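Local coordinates for protein D-threo-3-hydroxyaspartate dehydratase (Delftia, PDB 3WQC) that uses pyridoxal 5'-phosphate and a divalent metal ion to deaminate D-threo-3-hydroxyaspartate to oxaloacetate and ammonium, at residues 363-375 and 379-390. Numbering follows the deposited sequence.
Sequences CATGAQFPAYQAL and GSVQTWERLHGW
Tyr372 and Trp384 exchange both backbone hydrogen bonds, Tyr372 N to Trp384 O and Trp384 N to Tyr372 O, both 2.8 Å, and Ala374 and Gln382 form the next such pair, so strands 371-375 and 381-385 make an antiparallel hairpin. Arg386 N extends the ladder to Pro370 O; the other edge of strand 371-375 pairs in parallel with strand 22-26. Along one face, Gln373 and Thr383 lie side by side, with Gln373 NE2 donating to Thr383 OG1 at 3.0 Å, while water 5 bridges Gln373 OE1 and Thr383 OG1. Farther along, Leu375 CD1 meets Val381 CG1. On the other face, Ala374 CB sits over the Trp384 indole, 3.6 Å from the centroid of its five-membered ring, a CH-pi contact; Gln382 OE1 accepts from Trp384 NE1 nearly in the ring plane.

Beyond the strands, Arg386 turns back over the backbone of Gly366 and Ala367. The bend at chi3 (-76°) brings its guanidinium there, with Ala367 CA 3.5 Å from Arg386 NH1. Arg386 NH2 donates in the guanidinium plane to Tyr372 OH at 3.0 Å, the two flat groups standing 55° apart. Water 1 links Arg386 NH1 to Cys363 O. A lysine in its place would probably lose the flat cover over Gly366 and Ala367 and leave the Tyr372 hydroxyl or water 1 without its donor.

Beyond Arg386, the His388 ring stacks on His388 of the second subunit. Cys363 belongs to the magnesium site, so Arg386, by packing on Gly366 and Ala367 and through water 1, joins the C-terminal tail to the helix carrying a metal ligand.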
ATOM      1  N   CYS B 363      -4.848  -0.350   9.030  1.00 12.34           N
ATOM      2  CA  CYS B 363      -3.825  -1.396   8.767  1.00 12.08           C
ATOM      3  C   CYS B 363      -3.191  -1.109   7.402  1.00 11.81           C
ATOM      4  O   CYS B 363      -2.022  -1.382   7.183  1.00 12.24           O
ATOM      5  CB  CYS B 363      -4.551  -2.778   8.673  1.00 13.59           C
ATOM      6  SG  CYS B 363      -5.720  -3.009  10.092  1.00 15.11           S
ATOM      7  N   ALA B 364      -4.032  -0.677   6.440  1.00 10.54           N
ATOM      8  CA  ALA B 364      -3.532  -0.456   5.049  1.00 10.87           C
ATOM      9  C   ALA B 364      -2.690   0.810   4.989  1.00 10.96           C
ATOM     10  O   ALA B 364      -1.579   0.857   4.429  1.00 11.98           O
ATOM     11  CB  ALA B 364      -4.715  -0.359   4.110  1.00 11.72           C
ATOM     12  N   THR B 365      -3.168   1.917   5.653  1.00 10.46           N
ATOM     13  CA  THR B 365      -2.365   3.187   5.627  1.00 11.17           C
ATOM     14  C   THR B 365      -1.085   2.981   6.388  1.00 11.75           C
ATOM     15  O   THR B 365      -0.012   3.409   5.871  1.00 11.63           O
ATOM     16  CB  THR B 365      -3.190   4.328   6.268  1.00 12.09           C
ATOM     17  OG1 THR B 365      -4.384   4.525   5.474  1.00 12.90           O
ATOM     18  CG2 THR B 365      -2.351   5.603   6.433  1.00 13.59           C
ATOM     19  N   GLY B 366      -1.091   2.301   7.542  1.00 12.91           N
ATOM     20  CA  GLY B 366       0.149   2.204   8.327  1.00 13.37           C
ATOM     21  C   GLY B 366       1.252   1.491   7.523  1.00 12.28           C
ATOM     22  O   GLY B 366       2.449   1.828   7.631  1.00 12.33           O
ATOM     23  N   ALA B 367       0.867   0.502   6.701  1.00 12.00           N
ATOM     24  CA  ALA B 367       1.851  -0.319   6.006  1.00 11.74           C
ATOM     25  C   ALA B 367       2.630   0.497   4.937  1.00 12.22           C
ATOM     26  O   ALA B 367       3.660   0.058   4.414  1.00 13.48           O
ATOM     27  CB  ALA B 367       1.150  -1.499   5.316  1.00 14.19           C
ATOM     28  N   GLN B 368       2.095   1.667   4.570  1.00 11.52           N
ATOM     29  CA  GLN B 368       2.790   2.532   3.598  0.50 10.50           C
ATOM     30  C   GLN B 368       3.986   3.272   4.191  1.00 11.56           C
ATOM     31  O   GLN B 368       4.774   3.878   3.435  1.00 13.79           O
ATOM     32  CB  GLN B 368       1.792   3.538   3.031  0.50 10.94           C
ATOM     33  CG  GLN B 368       0.612   2.867   2.306  0.50 10.57           C
ATOM     34  CD  GLN B 368       1.076   1.952   1.156  0.50  9.55           C
ATOM     35  OE1 GLN B 368       1.226   0.692   1.327  0.50 12.58           O
ATOM     36  NE2 GLN B 368       1.335   2.562  -0.018  0.50 12.77           N
ATOM     37  N   PHE B 369       4.159   3.212   5.504  1.00 12.07           N
ATOM     38  CA  PHE B 369       5.228   3.997   6.162  1.00 12.98           C
ATOM     39  C   PHE B 369       6.276   3.107   6.813  1.00 11.80           C
ATOM     40  O   PHE B 369       5.927   2.158   7.512  1.00 13.69           O
ATOM     41  CB  PHE B 369       4.634   4.900   7.244  1.00 13.15           C
ATOM     42  CG  PHE B 369       3.754   5.956   6.654  1.00 12.15           C
ATOM     43  CD1 PHE B 369       2.408   5.696   6.349  1.00 13.85           C
ATOM     44  CD2 PHE B 369       4.273   7.237   6.382  1.00 13.56           C
ATOM     45  CE1 PHE B 369       1.593   6.678   5.740  1.00 14.91           C
ATOM     46  CE2 PHE B 369       3.482   8.221   5.766  1.00 14.86           C
ATOM     47  CZ  PHE B 369       2.125   7.955   5.454  1.00 15.22           C
ATOM     48  N   PRO B 370       7.562   3.504   6.707  1.00 12.45           N
ATOM     49  CA  PRO B 370       8.611   2.796   7.439  1.00 12.88           C
ATOM     50  C   PRO B 370       8.428   2.973   8.952  1.00 12.23           C
ATOM     51  O   PRO B 370       8.942   2.132   9.696  1.00 13.77           O
ATOM     52  CB  PRO B 370       9.910   3.489   6.995  1.00 15.05           C
ATOM     53  CG  PRO B 370       9.577   4.052   5.613  1.00 15.88           C
ATOM     54  CD  PRO B 370       8.116   4.445   5.664  1.00 13.77           C
ATOM     55  N   ALA B 371       7.776   4.029   9.417  1.00 13.33           N
ATOM     56  CA  ALA B 371       7.740   4.311  10.845  1.00 13.75           C
ATOM     57  C   ALA B 371       6.568   5.232  11.068  1.00 12.99           C
ATOM     58  O   ALA B 371       6.151   5.998  10.153  1.00 15.35           O
ATOM     59  CB  ALA B 371       9.030   5.015  11.384  1.00 14.92           C
ATOM     60  N   TYR B 372       6.101   5.254  12.310  1.00 12.80           N
ATOM     61  CA  TYR B 372       5.109   6.230  12.764  1.00 13.12           C
ATOM     62  C   TYR B 372       5.857   7.359  13.497  1.00 16.04           C
ATOM     63  O   TYR B 372       6.962   7.194  13.976  1.00 17.05           O
ATOM     64  CB  TYR B 372       4.176   5.593  13.816  1.00 15.06           C
ATOM     65  CG  TYR B 372       3.370   4.457  13.253  1.00 12.80           C
ATOM     66  CD1 TYR B 372       2.196   4.692  12.515  1.00 13.33           C
ATOM     67  CD2 TYR B 372       3.747   3.126  13.469  1.00 13.25           C
ATOM     68  CE1 TYR B 372       1.397   3.656  11.988  1.00 13.12           C
ATOM     69  CE2 TYR B 372       2.979   2.052  12.973  1.00 13.82           C
ATOM     70  CZ  TYR B 372       1.851   2.320  12.244  1.00 11.82           C
ATOM     71  OH  TYR B 372       1.037   1.306  11.768  1.00 12.67           O
ATOM     72  N   GLN B 373       5.170   8.500  13.571  1.00 16.17           N
ATOM     73  CA  GLN B 373       5.647   9.600  14.446  1.00 16.05           C
ATOM     74  C   GLN B 373       4.683   9.618  15.643  1.00 15.42           C
ATOM     75  O   GLN B 373       3.469   9.968  15.431  1.00 17.42           O
ATOM     76  CB  GLN B 373       5.586  10.916  13.606  1.00 20.00           C
ATOM     77  CG  GLN B 373       6.680  10.836  12.496  1.00 20.60           C
ATOM     78  CD  GLN B 373       8.072  10.768  13.168  1.00 20.60           C
ATOM     79  OE1 GLN B 373       8.294  11.324  14.248  1.00 26.31           O
ATOM     80  NE2 GLN B 373       8.976  10.114  12.560  1.00 26.42           N
ATOM     81  N   ALA B 374       5.151   9.160  16.819  1.00 17.30           N
ATOM     82  CA  ALA B 374       4.274   9.036  18.018  1.00 17.32           C
ATOM     83  C   ALA B 374       4.210  10.398  18.723  1.00 19.26           C
ATOM     84  O   ALA B 374       5.243  10.909  19.135  1.00 20.18           O
ATOM     85  CB  ALA B 374       4.879   8.027  18.971  1.00 20.34           C
ATOM     86  N   LEU B 375       3.042  11.010  18.668  1.00 17.13           N
ATOM     87  CA  LEU B 375       2.819  12.390  19.124  1.00 20.49           C
ATOM     88  C   LEU B 375       2.427  12.411  20.593  1.00 19.71           C
ATOM     89  O   LEU B 375       1.328  11.905  20.942  1.00 20.47           O
ATOM     90  CB  LEU B 375       1.739  13.050  18.272  1.00 19.61           C
ATOM     91  CG  LEU B 375       1.273  14.466  18.668  1.00 20.20           C
ATOM     92  CD1 LEU B 375       2.419  15.478  18.436  1.00 22.52           C
ATOM     93  CD2 LEU B 375       0.043  14.839  17.828  1.00 23.85           C
ATOM     94  N   GLY B 379       3.357  17.981  22.225  1.00 25.79           N
ATOM     95  CA  GLY B 379       3.565  18.297  20.825  1.00 25.95           C
ATOM     96  C   GLY B 379       4.803  17.697  20.167  1.00 23.49           C
ATOM     97  O   GLY B 379       4.960  17.854  18.936  1.00 28.32           O
ATOM     98  N   SER B 380       5.691  17.071  20.981  1.00 26.00           N
ATOM     99  CA  SER B 380       6.903  16.356  20.616  1.00 24.72           C
ATOM    100  C   SER B 380       6.506  15.074  19.873  1.00 27.91           C
ATOM    101  O   SER B 380       5.489  14.437  20.269  1.00 23.35           O
ATOM    102  CB  SER B 380       7.333  15.929  22.058  1.00 37.59           C
ATOM    103  OG  SER B 380       8.539  15.363  22.088  1.00 63.60           O
ATOM    104  N   VAL B 381       7.260  14.680  18.819  1.00 24.90           N
ATOM    105  CA  VAL B 381       7.093  13.373  18.248  1.00 20.34           C
ATOM    106  C   VAL B 381       8.343  12.494  18.427  1.00 20.93           C
ATOM    107  O   VAL B 381       9.483  13.011  18.609  1.00 24.03           O
ATOM    108  CB  VAL B 381       6.688  13.418  16.719  1.00 22.88           C
ATOM    109  CG1 VAL B 381       5.270  13.976  16.538  1.00 25.95           C
ATOM    110  CG2 VAL B 381       7.742  14.158  15.840  1.00 26.38           C
ATOM    111  N   GLN B 382       8.139  11.173  18.349  1.00 22.20           N
ATOM    112  CA  GLN B 382       9.256  10.234  18.374  1.00 21.93           C
ATOM    113  C   GLN B 382       9.060   9.261  17.262  1.00 17.61           C
ATOM    114  O   GLN B 382       7.910   8.887  17.004  1.00 19.74           O
ATOM    115  CB  GLN B 382       9.217   9.474  19.691  1.00 27.67           C
ATOM    116  CG  GLN B 382      10.437   8.681  20.001  1.00 28.09           C
ATOM    117  CD  GLN B 382      10.340   8.127  21.439  1.00 31.35           C
ATOM    118  OE1 GLN B 382       9.409   7.363  21.723  1.00 33.75           O
ATOM    119  NE2 GLN B 382      11.220   8.570  22.352  1.00 32.93           N
ATOM    120  N   THR B 383      10.123   8.756  16.639  1.00 19.19           N
ATOM    121  CA  THR B 383       9.941   7.874  15.490  1.00 17.86           C
ATOM    122  C   THR B 383       9.795   6.442  16.032  1.00 16.34           C
ATOM    123  O   THR B 383      10.677   5.955  16.785  1.00 19.72           O
ATOM    124  CB  THR B 383      11.240   7.927  14.640  1.00 19.01           C
ATOM    125  OG1 THR B 383      11.389   9.253  14.115  1.00 24.14           O
ATOM    126  CG2 THR B 383      11.145   6.908  13.410  1.00 21.46           C
ATOM    127  N   TRP B 384       8.699   5.762  15.648  1.00 16.62           N
ATOM    128  CA  TRP B 384       8.431   4.375  16.045  1.00 17.44           C
ATOM    129  C   TRP B 384       8.431   3.527  14.812  1.00 14.48           C
ATOM    130  O   TRP B 384       7.480   3.569  14.006  1.00 15.22           O
ATOM    131  CB  TRP B 384       7.091   4.268  16.728  1.00 16.94           C
ATOM    132  CG  TRP B 384       7.081   4.793  18.148  1.00 17.92           C
ATOM    133  CD1 TRP B 384       8.102   5.490  18.833  1.00 20.94           C
ATOM    134  CD2 TRP B 384       5.998   4.609  19.103  1.00 18.14           C
ATOM    135  NE1 TRP B 384       7.745   5.739  20.143  1.00 21.45           N
ATOM    136  CE2 TRP B 384       6.450   5.230  20.367  1.00 17.60           C
ATOM    137  CE3 TRP B 384       4.713   3.973  19.041  1.00 18.47           C
ATOM    138  CZ2 TRP B 384       5.674   5.185  21.528  1.00 20.89           C
ATOM    139  CZ3 TRP B 384       3.909   3.976  20.216  1.00 19.26           C
ATOM    140  CH2 TRP B 384       4.402   4.597  21.434  1.00 20.82           C
ATOM    141  N   GLU B 385       9.518   2.769  14.595  1.00 14.79           N
ATOM    142  CA  GLU B 385       9.644   1.948  13.377  1.00 15.32           C
ATOM    143  C   GLU B 385       8.545   0.877  13.328  1.00 13.26           C
ATOM    144  O   GLU B 385       8.054   0.419  14.388  1.00 14.53           O
ATOM    145  CB  GLU B 385      11.018   1.281  13.378  1.00 19.50           C
ATOM    146  CG  GLU B 385      12.142   2.315  13.114  1.00 27.94           C
ATOM    147  CD  GLU B 385      13.469   1.633  12.914  1.00 45.40           C
ATOM    148  OE1 GLU B 385      13.521   0.373  12.868  1.00 56.98           O
ATOM    149  OE2 GLU B 385      14.481   2.374  12.803  1.00 66.89           O
ATOM    150  N   ARG B 386       8.218   0.462  12.126  1.00 12.34           N
ATOM    151  CA  ARG B 386       7.326  -0.696  11.974  1.00 11.53           C
ATOM    152  C   ARG B 386       7.862  -1.555  10.863  1.00 13.53           C
ATOM    153  O   ARG B 386       8.710  -1.130  10.042  1.00 15.97           O
ATOM    154  CB  ARG B 386       5.870  -0.268  11.718  1.00 12.33           C
ATOM    155  CG  ARG B 386       5.706   0.563  10.464  1.00 13.67           C
ATOM    156  CD  ARG B 386       4.215   0.485  10.016  1.00 13.51           C
ATOM    157  NE  ARG B 386       4.002  -0.823   9.393  1.00 13.22           N
ATOM    158  CZ  ARG B 386       2.783  -1.399   9.279  1.00 11.21           C
ATOM    159  NH1 ARG B 386       2.620  -2.524   8.556  1.00 13.04           N
ATOM    160  NH2 ARG B 386       1.700  -0.911   9.938  1.00 12.53           N
ATOM    161  N   LEU B 387       7.347  -2.791  10.757  1.00 12.61           N
ATOM    162  CA  LEU B 387       7.899  -3.781   9.798  1.00 12.80           C
ATOM    163  C   LEU B 387       7.206  -3.646   8.424  1.00 12.30           C
ATOM    164  O   LEU B 387       5.982  -3.418   8.338  1.00 14.38           O
ATOM    165  CB  LEU B 387       7.525  -5.147  10.370  1.00 14.01           C
ATOM    166  CG  LEU B 387       8.181  -6.327   9.719  1.00 20.73           C
ATOM    167  CD1 LEU B 387       9.686  -6.124   9.968  1.00 35.95           C
ATOM    168  CD2 LEU B 387       7.691  -7.507  10.625  1.00 27.19           C
ATOM    169  N   HIS B 388       8.026  -3.823   7.391  1.00 11.88           N
ATOM    170  CA  HIS B 388       7.552  -3.881   5.996  1.00 11.60           C
ATOM    171  C   HIS B 388       8.014  -5.188   5.382  1.00 11.83           C
ATOM    172  O   HIS B 388       9.158  -5.594   5.538  1.00 15.58           O
ATOM    173  CB  HIS B 388       8.227  -2.675   5.245  1.00 13.91           C
ATOM    174  CG  HIS B 388       7.763  -2.517   3.854  1.00 14.13           C
ATOM    175  ND1 HIS B 388       8.653  -2.361   2.808  1.00 15.66           N
ATOM    176  CD2 HIS B 388       6.480  -2.402   3.336  1.00 14.23           C
ATOM    177  CE1 HIS B 388       7.907  -2.108   1.651  1.00 14.01           C
ATOM    178  NE2 HIS B 388       6.569  -2.130   1.990  1.00 16.55           N
ATOM    179  N   GLY B 389       7.098  -5.828   4.632  1.00 13.02           N
ATOM    180  CA  GLY B 389       7.474  -7.013   3.869  1.00 13.79           C
ATOM    181  C   GLY B 389       7.352  -8.330   4.634  1.00 11.70           C
ATOM    182  O   GLY B 389       6.517  -8.393   5.565  1.00 13.94           O
ATOM    183  N   TRP B 390       8.102  -9.354   4.201  1.00 11.93           N
ATOM    184  CA  TRP B 390       7.934 -10.719   4.688  1.00 10.91           C
ATOM    185  C   TRP B 390       9.266 -11.302   5.064  1.00 14.05           C
ATOM    186  O   TRP B 390      10.306 -10.662   4.817  1.00 18.53           O
ATOM    187  CB  TRP B 390       7.261 -11.596   3.605  1.00 11.64           C
ATOM    188  CG  TRP B 390       5.854 -11.160   3.317  1.00 11.24           C
ATOM    189  CD1 TRP B 390       4.717 -11.666   3.895  1.00 11.50           C
ATOM    190  CD2 TRP B 390       5.421 -10.055   2.425  1.00  9.91           C
ATOM    191  NE1 TRP B 390       3.598 -10.971   3.438  1.00 11.12           N
ATOM    192  CE2 TRP B 390       3.995  -9.976   2.530  1.00 10.59           C
ATOM    193  CE3 TRP B 390       6.117  -9.163   1.572  1.00 11.22           C
ATOM    194  CZ2 TRP B 390       3.237  -8.980   1.869  1.00 11.16           C
ATOM    195  CZ3 TRP B 390       5.329  -8.173   0.912  1.00 12.17           C
ATOM    196  CH2 TRP B 390       3.923  -8.092   1.059  1.00 12.79           C
ATOM    197  OXT TRP B 390       9.262 -12.454   5.561  1.00 13.67           O
TER
HETATM  198  O   HOH W   1      -0.230  -2.906   8.669  1.00 13.36           O
HETATM  199  O   HOH W   2       3.587  -1.615   2.074  1.00 25.26           O
HETATM  200  O   HOH W   3       4.857  -1.781   6.126  1.00 29.18           O
HETATM  201  O   HOH W   4       6.506  -0.412   7.207  1.00 35.57           O
HETATM  202  O   HOH W   5      10.871  11.905  15.155  1.00 33.88           O